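Local coordinates for protein putative hexose oxidase (Nonomuraea sp. ATCC 39727, PDB 5AWV) that carries covalently bound FAD and probably oxidises a sugar of glycopeptide antibiotics such as teicoplanin, at residues A[32-37]-A[58-63]; A[62-67]-A[104-109]; A[81-86]-A[514-519]; A[120-125]-A[226-231]. One frame throughout, in Å; residues are numbered along the deposited sequence.

Interaction 1: A[32-37]-A[58-63]; sequences PVKVTP and PDYIHL
An antiparallel beta pairing joins strand 33-35, an outermost strand within this chain, to strand 60-63 in the small mixed sheet of the PCMH-type FAD-binding fold. Two hydrogen-bonded pairs, V33 with L63 and V35 with I61, flank the non-hydrogen-bonded pair of K34 with H62. Each hydrogen-bonded pair is closed by two backbone bonds. Those of V33 and L63 lie in the planes of the accepting carbonyls. In the pair of V35 and I61 each donor stands above the plane of the carbonyl it meets, yet V35 N meets I61 O at 2.8 Å with an almost straight bond (166°). L63 and V35 carry the apolar face. V35 holds CG1 anti to its backbone N, which leaves CG2 to cross obliquely to L63 CD1, 4.1 Å away. Closer to the backbone, L63 CB rests against V33 CB at 4.1 Å. Helix 42-46 lies against V35 through Y42 and L45, while V33 also packs on G141 of the second subunit. The other face belongs to K34, whose chain bends at every torsion beyond the first and runs alongside both H62 and Y60. Its CG sits 3.8 Å from the centroid of the H62 ring, a CH-pi contact only 8° off the normal. CD follows at 3.7 Å from H62 NE2, and P32 CB meets the same ring at its edge. The bends then bring the ammonium group back over Y60, where it also forms a salt bridge with E76 of helix 67-80. This cation-pi contact places K34 NZ 4.3 Å from the Y60 centroid, 20° off the ring normal and displaced toward the rim.

Interaction 2: A[62-67]-A[104-109]; sequences HLVGST and VIIDMS
Strands 60-63 and 104-107 run parallel here, with H62 receiving and giving one backbone bond: its N donates to I105 O (2.8 Å), nearly along the C=O axis, and D107 N reaches H62 O (2.9 Å) from above the carbonyl plane. Beyond this point the chains diverge, and one water spans the gap by donating to both V64 O and D107 O. V64 places CG2 in the crowded position between its backbone N and carbonyl carbon. From there the methyl crosses obliquely to I106 CG2 (3.8 Å) and also meets M108 SD (3.8 Å). M108, bent at chi2 and chi3, touches the bound FAD, so this apolar cluster borders the cofactor pocket. On the face of L63 and D107, the two side chains lie side by side, L63 CD2 being 3.9 Å from D107 OD1. The same oxygen accepts from S109 N at 2.9 Å, forming an Asx turn, and from S109 OG at 2.6 Å, the hydroxyl approaching from above the carboxylate plane. R48 takes the other oxygen, OD2, in a salt bridge. With both oxygens engaged, the buried D107 carboxylate is fixed in rotation, and its surroundings are consistent with an ionised aspartate.

Interaction 3: A[81-86]-A[514-519]; sequences GKRVAV and HFHHAL. With FAD (flavin-adenine dinucleotide), chain M.
Water carries the polar part of this contact, since no direct hydrogen bond joins residues 81-86 to 514-519. One water accepts from R83 NE (3.0 Å), lying at the edge and in the plane of the guanidinium, and also reaches V84 O and H516 O. A second accepts from V84 N and lies close to H514 O. The third takes the H516 N-H (2.8 Å) and lies near V84 O and H514 O. Between charged and aromatic groups, the extended R83 brings its guanidinium against H516, whose CE1 sits over the centre of one face, 3.5 Å from R83 CZ. The two planes are 46° apart, so the ring meets the group with a corner. Van der Waals packing centres on V84: its CG1, in the crowded rotamer, lies 3.5 Å from H514 NE2, and it makes an apolar contact with F515 CE1 at 4.1 Å. H514 NE2 is hydrogen-bonded to T77. The cofactor joins at the far end, where FAD O2B donates to V86 O (2.7 Å) and V86 CG1 lies 3.5 Å from FAD C5A of the adenine. H517 CD2 approaches the ribose from the other segment. Helix 67-80 backs the cluster, T77 touching V84, V78 touching H514 and V74 touching F515, while strand 104-107 meets V84 through I106.

Interaction 4: A[120-125]-A[226-231]; sequences MNAFLI and KYWMRV
W228 lies between the side chains of M120 and K226, and its path can be traced outward from the strand. CB touches A122 CB at 3.9 Å. CD1 meets M120 CB (3.7 Å), and NE1 lies under M120 CG (3.5 Å) in a CH-pi contact over the five-membered ring, while its N-H is taken up by D117 OD2. L124 runs alongside, with CB 3.8 Å from W228 NE1. Farther out, the bends of M120 at chi2 and chi3 carry its methyl across the indole, M120 CE standing 3.8 Å from W228 CE3 and still near CZ3. The sulfur makes an oblique Met-aromatic contact, and K226 CB packs toward the rim of the opposite face. In the backbone, F123 with M229 and I125 with Y227 form two antiparallel hydrogen-bonded pairs; the straightest bond runs from I125 N to Y227 O (2.8 Å, 174°). R230 ends the pairing: NH1 donates to N121 O at 3.1 Å and weakly to N121 OD1, while NE and NH2 together grip V231 O side-on. N121 and A122, both facing D117, make a G1 beta bulge in the hairpin of strands 114-117 and 122-125, which strand 223-229 extends into the five-stranded antiparallel sheet of the FAD-binding region.

Overall arrangement
Interactions 1, 2 and 3 belong to one mixed sheet, ordered 33-35, 60-63, 104-107, 84-87. The first two share H62 and L63, with centres about 9 Å apart. Interaction 3 joins the sheet's other margin to the C-terminal berberine-like region, its centre about 15 Å from that of interaction 2; A85 pairs with V104 and I106 there. D59 OD2 and K82 NZ also link interactions 1 and 3 by a 2.7 Å salt bridge. Among these segments, V86 and H517 of interaction 3 and M108 of interaction 2 belong to the FAD pocket. Interaction 4 lies in the separate antiparallel sheet, its centre about 21 Å from that of interaction 2, with the side chain of Y227 about 5 Å from FAD. In interaction 1 the side chain of I61 is about 11 Å from the bound FAD.

Interaction 1: A[32-37]-A[58-63]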
# COMPACT_ATOMS: atom_id res chain seq x y z
N PRO A 32 25.48 3.49 3.58
CA PRO A 32 24.64 2.36 3.98
C PRO A 32 24.89 2.03 5.42
O PRO A 32 25.93 2.40 5.91
CB PRO A 32 25.16 1.24 3.09
CG PRO A 32 26.62 1.62 2.84
CD PRO A 32 26.59 3.09 2.68
N VAL A 33 23.98 1.37 6.11
CA VAL A 33 24.23 0.94 7.43
C VAL A 33 23.79 -0.51 7.57
O VAL A 33 22.63 -0.85 7.37
CB VAL A 33 23.47 1.77 8.51
CG1 VAL A 33 24.01 1.46 9.89
CG2 VAL A 33 23.53 3.27 8.23
N LYS A 34 24.68 -1.37 8.05
CA LYS A 34 24.27 -2.72 8.38
C LYS A 34 23.99 -2.76 9.84
O LYS A 34 24.90 -2.64 10.60
CB LYS A 34 25.36 -3.75 8.08
CG LYS A 34 25.30 -4.27 6.67
CD LYS A 34 26.55 -3.98 5.83
CE LYS A 34 26.93 -5.18 4.96
NZ LYS A 34 27.15 -6.41 5.80
N VAL A 35 22.75 -2.98 10.22
CA VAL A 35 22.29 -2.97 11.57
C VAL A 35 22.14 -4.45 12.01
O VAL A 35 21.19 -5.15 11.65
CB VAL A 35 20.92 -2.26 11.69
CG1 VAL A 35 20.42 -2.26 13.12
CG2 VAL A 35 21.07 -0.84 11.13
N THR A 36 23.10 -4.89 12.85
CA THR A 36 23.12 -6.19 13.36
C THR A 36 22.43 -6.15 14.72
O THR A 36 22.25 -5.07 15.29
CB THR A 36 24.62 -6.62 13.45
OG1 THR A 36 25.35 -5.64 14.17
CG2 THR A 36 25.25 -6.67 12.08
N PRO A 37 22.16 -7.32 15.31
CA PRO A 37 21.47 -7.45 16.55
C PRO A 37 22.06 -6.71 17.75
O PRO A 37 21.37 -6.41 18.64
CB PRO A 37 21.52 -8.96 16.80
CG PRO A 37 21.48 -9.51 15.47
CD PRO A 37 22.49 -8.66 14.79
N PRO A 58 16.23 -11.30 11.65
CA PRO A 58 17.22 -11.32 10.61
C PRO A 58 18.66 -11.23 11.14
O PRO A 58 18.90 -10.64 12.20
CB PRO A 58 16.87 -10.06 9.77
CG PRO A 58 16.10 -9.21 10.70
CD PRO A 58 15.38 -10.08 11.62
N ASP A 59 19.60 -11.72 10.35
CA ASP A 59 21.03 -11.53 10.64
C ASP A 59 21.40 -10.06 10.71
O ASP A 59 22.17 -9.62 11.57
CB ASP A 59 21.91 -12.23 9.59
CG ASP A 59 21.76 -13.77 9.61
OD1 ASP A 59 21.23 -14.37 10.58
OD2 ASP A 59 22.18 -14.37 8.64
N TYR A 60 20.88 -9.28 9.74
CA TYR A 60 21.06 -7.85 9.84
C TYR A 60 19.95 -7.18 9.09
O TYR A 60 19.28 -7.85 8.28
CB TYR A 60 22.44 -7.35 9.29
CG TYR A 60 22.85 -7.75 7.91
CD1 TYR A 60 23.48 -9.01 7.65
CD2 TYR A 60 22.69 -6.87 6.83
CE1 TYR A 60 23.87 -9.35 6.34
CE2 TYR A 60 23.04 -7.23 5.58
CZ TYR A 60 23.64 -8.47 5.32
OH TYR A 60 23.96 -8.76 3.97
N ILE A 61 19.78 -5.89 9.34
CA ILE A 61 18.92 -5.03 8.52
C ILE A 61 19.81 -3.96 7.82
O ILE A 61 20.55 -3.25 8.46
CB ILE A 61 17.82 -4.43 9.42
CG1 ILE A 61 17.04 -5.56 10.05
CG2 ILE A 61 16.86 -3.53 8.63
CD1 ILE A 61 16.11 -5.22 11.18
N HIS A 62 19.72 -3.87 6.51
CA HIS A 62 20.55 -3.01 5.71
C HIS A 62 19.78 -1.77 5.31
O HIS A 62 18.81 -1.83 4.47
CB HIS A 62 20.99 -3.84 4.50
CG HIS A 62 22.34 -3.52 3.97
ND1 HIS A 62 23.04 -4.40 3.17
CD2 HIS A 62 23.09 -2.40 4.07
CE1 HIS A 62 24.18 -3.84 2.82
NE2 HIS A 62 24.23 -2.62 3.34
N LEU A 63 20.17 -0.66 5.92
CA LEU A 63 19.64 0.65 5.54
C LEU A 63 20.37 1.18 4.37
O LEU A 63 21.62 1.23 4.38
CB LEU A 63 19.83 1.65 6.70
CG LEU A 63 18.87 1.46 7.84
CD1 LEU A 63 19.31 2.24 9.09
CD2 LEU A 63 17.42 1.85 7.49

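Interaction 2: A[62-67]-A[104-109]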
# COMPACT_ATOMS: atom_id res chain seq x y z
N HIS A 62 19.72 -3.87 6.51
CA HIS A 62 20.55 -3.01 5.71
C HIS A 62 19.78 -1.77 5.31
O HIS A 62 18.81 -1.83 4.47
CB HIS A 62 20.99 -3.84 4.50
CG HIS A 62 22.34 -3.52 3.97
ND1 HIS A 62 23.04 -4.40 3.17
CD2 HIS A 62 23.09 -2.40 4.07
CE1 HIS A 62 24.18 -3.84 2.82
NE2 HIS A 62 24.23 -2.62 3.34
N LEU A 63 20.17 -0.66 5.92
CA LEU A 63 19.64 0.65 5.54
C LEU A 63 20.37 1.18 4.37
O LEU A 63 21.62 1.23 4.38
CB LEU A 63 19.83 1.65 6.70
CG LEU A 63 18.87 1.46 7.84
CD1 LEU A 63 19.31 2.24 9.09
CD2 LEU A 63 17.42 1.85 7.49
N VAL A 64 19.62 1.57 3.33
CA VAL A 64 20.21 1.99 2.12
C VAL A 64 19.67 3.38 1.70
O VAL A 64 18.49 3.63 1.76
CB VAL A 64 19.93 0.96 1.00
CG1 VAL A 64 20.65 -0.34 1.29
CG2 VAL A 64 18.43 0.70 0.80
N GLY A 65 20.56 4.26 1.27
CA GLY A 65 20.26 5.65 0.89
C GLY A 65 20.44 5.99 -0.55
O GLY A 65 20.26 7.15 -0.93
N SER A 66 20.71 4.97 -1.40
CA SER A 66 20.81 5.18 -2.83
C SER A 66 20.61 3.92 -3.63
O SER A 66 20.74 2.88 -3.10
CB SER A 66 22.19 5.75 -3.21
OG SER A 66 23.20 4.72 -3.14
N THR A 67 20.38 4.08 -4.93
CA THR A 67 20.19 2.92 -5.86
C THR A 67 21.45 2.06 -5.84
O THR A 67 21.37 0.81 -5.74
CB THR A 67 19.85 3.41 -7.25
OG1 THR A 67 18.62 4.11 -7.16
CG2 THR A 67 19.73 2.28 -8.25
N VAL A 104 18.08 -11.29 5.75
CA VAL A 104 18.42 -9.89 5.62
C VAL A 104 17.18 -9.11 5.24
O VAL A 104 16.49 -9.49 4.29
CB VAL A 104 19.45 -9.73 4.53
CG1 VAL A 104 19.78 -8.30 4.33
CG2 VAL A 104 20.78 -10.41 4.97
N ILE A 105 16.96 -7.99 5.91
CA ILE A 105 15.96 -7.01 5.43
C ILE A 105 16.66 -5.83 4.80
O ILE A 105 17.55 -5.25 5.41
CB ILE A 105 15.03 -6.57 6.59
CG1 ILE A 105 14.31 -7.79 7.09
CG2 ILE A 105 14.06 -5.49 6.11
CD1 ILE A 105 13.41 -7.56 8.27
N ILE A 106 16.37 -5.52 3.54
CA ILE A 106 16.76 -4.27 2.99
C ILE A 106 15.62 -3.24 3.30
O ILE A 106 14.52 -3.32 2.73
CB ILE A 106 17.05 -4.35 1.49
CG1 ILE A 106 18.20 -5.39 1.29
CG2 ILE A 106 17.43 -3.00 0.96
CD1 ILE A 106 18.53 -5.67 -0.17
N ASP A 107 15.96 -2.27 4.14
CA ASP A 107 15.01 -1.33 4.67
C ASP A 107 15.16 -0.02 3.92
O ASP A 107 16.25 0.54 3.87
CB ASP A 107 15.21 -1.16 6.18
CG ASP A 107 14.12 -0.26 6.82
OD1 ASP A 107 13.88 0.85 6.28
OD2 ASP A 107 13.49 -0.73 7.79
N MET A 108 14.08 0.45 3.31
CA MET A 108 14.10 1.62 2.43
C MET A 108 13.80 2.97 3.06
O MET A 108 13.64 3.99 2.32
CB MET A 108 13.16 1.43 1.27
CG MET A 108 13.31 0.09 0.52
SD MET A 108 14.89 -0.24 -0.30
CE MET A 108 14.49 0.43 -1.85
N SER A 109 13.80 3.00 4.37
CA SER A 109 13.43 4.16 5.20
C SER A 109 14.13 5.47 4.79
O SER A 109 13.53 6.57 4.86
CB SER A 109 13.81 3.94 6.66
OG SER A 109 13.04 3.02 7.37
O HOH W 1 16.94 3.14 3.97

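Interaction 3: A[81-86]-A[514-519]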
# COMPACT_ATOMS: atom_id res chain seq x y z
N GLY A 81 24.29 -16.13 -0.15
CA GLY A 81 23.10 -16.97 -0.16
C GLY A 81 22.17 -16.72 1.03
O GLY A 81 21.60 -17.67 1.57
N LYS A 82 22.00 -15.46 1.42
CA LYS A 82 21.09 -15.12 2.52
C LYS A 82 19.68 -14.73 1.96
O LYS A 82 19.57 -13.98 0.97
CB LYS A 82 21.70 -14.03 3.40
CG LYS A 82 22.69 -14.58 4.43
CD LYS A 82 23.17 -13.44 5.34
CE LYS A 82 24.42 -13.80 6.16
NZ LYS A 82 24.15 -15.02 6.96
N ARG A 83 18.63 -15.30 2.51
CA ARG A 83 17.27 -15.00 2.06
C ARG A 83 16.89 -13.52 2.40
O ARG A 83 17.09 -13.06 3.52
CB ARG A 83 16.29 -15.86 2.74
CG ARG A 83 14.90 -15.52 2.31
CD ARG A 83 14.04 -16.72 2.49
NE ARG A 83 12.66 -16.33 2.36
CZ ARG A 83 11.64 -17.16 2.46
NH1 ARG A 83 11.84 -18.48 2.73
NH2 ARG A 83 10.42 -16.66 2.34
N VAL A 84 16.48 -12.77 1.40
CA VAL A 84 16.33 -11.32 1.56
C VAL A 84 14.84 -10.94 1.44
O VAL A 84 14.10 -11.60 0.70
CB VAL A 84 17.18 -10.57 0.53
CG1 VAL A 84 16.72 -10.75 -0.89
CG2 VAL A 84 17.31 -9.09 0.86
N ALA A 85 14.44 -9.85 2.11
CA ALA A 85 13.15 -9.21 1.86
C ALA A 85 13.33 -7.68 2.00
O ALA A 85 14.14 -7.23 2.81
CB ALA A 85 12.13 -9.74 2.84
N VAL A 86 12.61 -6.92 1.20
CA VAL A 86 12.67 -5.45 1.22
C VAL A 86 11.55 -4.99 2.15
O VAL A 86 10.51 -5.61 2.18
CB VAL A 86 12.43 -4.82 -0.18
CG1 VAL A 86 12.51 -3.30 -0.10
CG2 VAL A 86 13.39 -5.44 -1.18
N HIS A 514 15.60 -15.21 -6.61
CA HIS A 514 16.17 -14.66 -5.37
C HIS A 514 15.14 -13.82 -4.63
O HIS A 514 15.29 -13.65 -3.44
CB HIS A 514 17.38 -13.83 -5.70
CG HIS A 514 18.17 -13.42 -4.52
ND1 HIS A 514 18.83 -14.33 -3.71
CD2 HIS A 514 18.39 -12.19 -3.98
CE1 HIS A 514 19.42 -13.67 -2.73
NE2 HIS A 514 19.17 -12.38 -2.87
N PHE A 515 14.13 -13.30 -5.33
CA PHE A 515 13.03 -12.53 -4.68
C PHE A 515 11.82 -13.43 -4.57
O PHE A 515 11.22 -13.75 -5.56
CB PHE A 515 12.79 -11.27 -5.45
CG PHE A 515 13.98 -10.40 -5.47
CD1 PHE A 515 14.26 -9.61 -4.37
CD2 PHE A 515 14.91 -10.46 -6.52
CE1 PHE A 515 15.40 -8.84 -4.32
CE2 PHE A 515 16.07 -9.66 -6.46
CZ PHE A 515 16.29 -8.84 -5.36
N HIS A 516 11.52 -13.88 -3.36
CA HIS A 516 10.45 -14.80 -3.14
C HIS A 516 9.84 -14.73 -1.72
O HIS A 516 10.45 -14.25 -0.81
CB HIS A 516 10.89 -16.28 -3.50
CG HIS A 516 11.87 -16.88 -2.55
ND1 HIS A 516 11.48 -17.62 -1.47
CD2 HIS A 516 13.22 -16.80 -2.49
CE1 HIS A 516 12.56 -17.98 -0.77
NE2 HIS A 516 13.62 -17.47 -1.37
N HIS A 517 8.62 -15.26 -1.61
CA HIS A 517 7.80 -15.32 -0.41
C HIS A 517 6.60 -16.18 -0.66
O HIS A 517 6.46 -16.70 -1.76
CB HIS A 517 7.45 -13.90 0.08
CG HIS A 517 6.78 -13.03 -0.95
ND1 HIS A 517 5.52 -13.30 -1.44
CD2 HIS A 517 7.20 -11.90 -1.58
CE1 HIS A 517 5.17 -12.34 -2.29
NE2 HIS A 517 6.17 -11.48 -2.38
N ALA A 518 5.69 -16.34 0.32
CA ALA A 518 4.51 -17.28 0.21
C ALA A 518 3.57 -17.30 -1.05
O ALA A 518 3.04 -18.36 -1.42
CB ALA A 518 3.70 -17.27 1.52
N LEU A 519 3.42 -16.18 -1.70
CA LEU A 519 2.56 -15.93 -2.82
C LEU A 519 3.40 -15.15 -3.88
O LEU A 519 2.90 -14.24 -4.54
CB LEU A 519 1.39 -15.04 -2.36
CG LEU A 519 0.40 -15.65 -1.35
CD1 LEU A 519 -0.58 -14.57 -0.99
CD2 LEU A 519 -0.28 -16.87 -1.97
PA FAD M . 5.94 -3.68 3.09
O1A FAD M . 5.46 -4.62 4.17
O2A FAD M . 7.11 -2.83 3.30
O5B FAD M . 6.10 -4.46 1.72
C5B FAD M . 5.07 -5.34 1.16
C4B FAD M . 5.68 -6.28 0.17
O4B FAD M . 6.28 -5.61 -0.95
C3B FAD M . 6.77 -7.22 0.71
O3B FAD M . 6.85 -8.49 0.02
C2B FAD M . 7.97 -6.36 0.44
O2B FAD M . 9.12 -7.13 0.46
C1B FAD M . 7.67 -5.74 -0.88
N9A FAD M . 8.37 -4.49 -1.05
C8A FAD M . 8.39 -3.39 -0.27
N7A FAD M . 9.11 -2.39 -0.83
C5A FAD M . 9.55 -2.83 -2.00
C6A FAD M . 10.43 -2.30 -3.06
N6A FAD M . 10.93 -1.07 -2.90
N1A FAD M . 10.65 -3.09 -4.15
C2A FAD M . 10.14 -4.35 -4.24
N3A FAD M . 9.36 -4.93 -3.29
C4A FAD M . 9.10 -4.21 -2.16
N1 FAD M . -4.10 -0.88 0.07
C2 FAD M . -4.89 -0.19 -0.79
O2 FAD M . -4.75 -0.36 -2.03
N3 FAD M . -5.81 0.70 -0.37
C4 FAD M . -5.91 1.07 0.92
O4 FAD M . -6.73 1.93 1.30
C4X FAD M . -5.06 0.39 1.91
N5 FAD M . -5.10 0.69 3.26
C5X FAD M . -4.24 0.13 4.16
C6 FAD M . -4.31 0.56 5.51
C7 FAD M . -3.45 -0.15 6.40
C7M FAD M . -3.49 0.23 7.90
C8 FAD M . -2.46 -1.21 5.95
C8M FAD M . -1.39 -1.73 6.87
C9 FAD M . -2.42 -1.52 4.57
C9A FAD M . -3.27 -0.93 3.69
N10 FAD M . -3.28 -1.24 2.30
C10 FAD M . -4.11 -0.60 1.40
C1' FAD M . -2.38 -2.31 1.76
C2' FAD M . -1.11 -1.78 1.21
O2' FAD M . -1.42 -1.28 -0.08
C3' FAD M . -0.24 -2.98 1.08
O3' FAD M . -0.13 -3.51 2.40
C4' FAD M . 1.15 -2.58 0.53
O4' FAD M . 1.73 -3.76 -0.02
C5' FAD M . 2.00 -2.08 1.67
O5' FAD M . 3.26 -1.58 1.18
P FAD M . 4.41 -1.29 2.21
O1P FAD M . 5.55 -0.71 1.52
O2P FAD M . 3.94 -0.50 3.40
O3P FAD M . 4.63 -2.76 2.79
O HOH W 2 12.03 -13.57 1.26
O HOH W 3 16.39 -14.30 -1.16
O HOH W 4 13.41 -13.10 -1.40

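Interaction 4: A[120-125]-A[226-231]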
# COMPACT_ATOMS: atom_id res chain seq x y z
N MET A 120 12.38 12.91 -16.99
CA MET A 120 11.25 12.00 -17.23
C MET A 120 9.93 12.71 -17.50
O MET A 120 8.98 12.07 -17.98
CB MET A 120 11.15 11.00 -16.08
CG MET A 120 12.45 10.27 -15.85
SD MET A 120 12.76 9.01 -17.17
CE MET A 120 12.24 7.52 -16.35
N ASN A 121 9.88 14.04 -17.25
CA ASN A 121 8.65 14.85 -17.28
C ASN A 121 7.57 14.07 -16.47
O ASN A 121 6.44 13.85 -16.92
CB ASN A 121 8.19 15.18 -18.73
CG ASN A 121 7.09 16.18 -18.77
OD1 ASN A 121 6.21 16.16 -19.67
ND2 ASN A 121 7.15 17.12 -17.91
N ALA A 122 7.95 13.75 -15.24
CA ALA A 122 7.08 12.98 -14.31
C ALA A 122 7.55 13.27 -12.91
O ALA A 122 8.65 13.72 -12.70
CB ALA A 122 7.22 11.49 -14.59
N PHE A 123 6.71 12.92 -11.94
CA PHE A 123 7.07 12.93 -10.53
C PHE A 123 7.78 11.71 -10.08
O PHE A 123 7.30 10.61 -10.23
CB PHE A 123 5.81 13.13 -9.70
CG PHE A 123 5.24 14.47 -9.83
CD1 PHE A 123 5.72 15.51 -9.08
CD2 PHE A 123 4.25 14.71 -10.72
CE1 PHE A 123 5.17 16.75 -9.18
CE2 PHE A 123 3.74 15.93 -10.83
CZ PHE A 123 4.16 16.97 -10.07
N LEU A 124 8.96 11.89 -9.56
CA LEU A 124 9.78 10.86 -8.96
C LEU A 124 9.29 10.73 -7.50
O LEU A 124 9.24 11.77 -6.72
CB LEU A 124 11.24 11.34 -8.96
CG LEU A 124 12.35 10.36 -8.62
CD1 LEU A 124 13.78 10.90 -8.69
CD2 LEU A 124 12.28 9.83 -7.26
N ILE A 125 8.93 9.51 -7.11
CA ILE A 125 8.53 9.17 -5.71
C ILE A 125 9.30 7.95 -5.34
O ILE A 125 9.19 6.86 -5.97
CB ILE A 125 7.04 8.93 -5.60
CG1 ILE A 125 6.28 10.14 -6.16
CG2 ILE A 125 6.60 8.75 -4.16
CD1 ILE A 125 4.79 10.02 -6.10
N LYS A 226 12.97 3.59 -7.46
CA LYS A 226 12.24 4.79 -7.84
C LYS A 226 10.95 4.43 -8.63
O LYS A 226 10.96 3.50 -9.48
CB LYS A 226 13.04 5.76 -8.78
CG LYS A 226 14.48 6.07 -8.29
CD LYS A 226 15.15 7.10 -9.19
CE LYS A 226 16.51 7.65 -8.73
NZ LYS A 226 17.30 6.66 -7.97
N TYR A 227 9.90 5.22 -8.42
CA TYR A 227 8.69 5.23 -9.26
C TYR A 227 8.56 6.60 -9.88
O TYR A 227 8.81 7.58 -9.18
CB TYR A 227 7.44 5.00 -8.42
CG TYR A 227 7.25 3.65 -7.79
CD1 TYR A 227 6.75 2.57 -8.52
CD2 TYR A 227 7.49 3.45 -6.45
CE1 TYR A 227 6.55 1.31 -7.93
CE2 TYR A 227 7.22 2.20 -5.83
CZ TYR A 227 6.76 1.13 -6.60
OH TYR A 227 6.47 -0.13 -6.01
N TRP A 228 8.19 6.67 -11.16
CA TRP A 228 7.83 7.91 -11.79
C TRP A 228 6.39 7.88 -12.20
O TRP A 228 5.94 6.94 -12.90
CB TRP A 228 8.67 8.22 -13.04
CG TRP A 228 10.08 8.63 -12.75
CD1 TRP A 228 10.55 9.90 -12.56
CD2 TRP A 228 11.22 7.79 -12.71
NE1 TRP A 228 11.92 9.88 -12.40
CE2 TRP A 228 12.35 8.60 -12.49
CE3 TRP A 228 11.40 6.41 -12.82
CZ2 TRP A 228 13.67 8.07 -12.39
CZ3 TRP A 228 12.69 5.90 -12.77
CH2 TRP A 228 13.81 6.73 -12.57
N MET A 229 5.68 8.92 -11.81
CA MET A 229 4.18 8.97 -11.92
C MET A 229 3.78 10.16 -12.77
O MET A 229 4.27 11.28 -12.55
CB MET A 229 3.54 9.12 -10.52
CG MET A 229 4.06 8.20 -9.45
SD MET A 229 3.78 6.46 -9.82
CE MET A 229 2.00 6.39 -9.55
N ARG A 230 2.86 9.95 -13.70
CA ARG A 230 2.27 10.99 -14.46
C ARG A 230 1.03 10.49 -15.24
O ARG A 230 0.91 9.29 -15.54
CB ARG A 230 3.32 11.59 -15.48
CG ARG A 230 3.88 10.57 -16.47
CD ARG A 230 4.45 11.25 -17.75
NE ARG A 230 3.35 11.80 -18.51
CZ ARG A 230 3.35 12.94 -19.19
NH1 ARG A 230 4.39 13.73 -19.22
NH2 ARG A 230 2.24 13.29 -19.83
N VAL A 231 0.15 11.42 -15.58
CA VAL A 231 -1.00 11.15 -16.46
C VAL A 231 -0.52 10.61 -17.81
O VAL A 231 0.57 10.93 -18.29
CB VAL A 231 -1.90 12.37 -16.68
CG1 VAL A 231 -2.40 12.92 -15.40
CG2 VAL A 231 -1.15 13.47 -17.46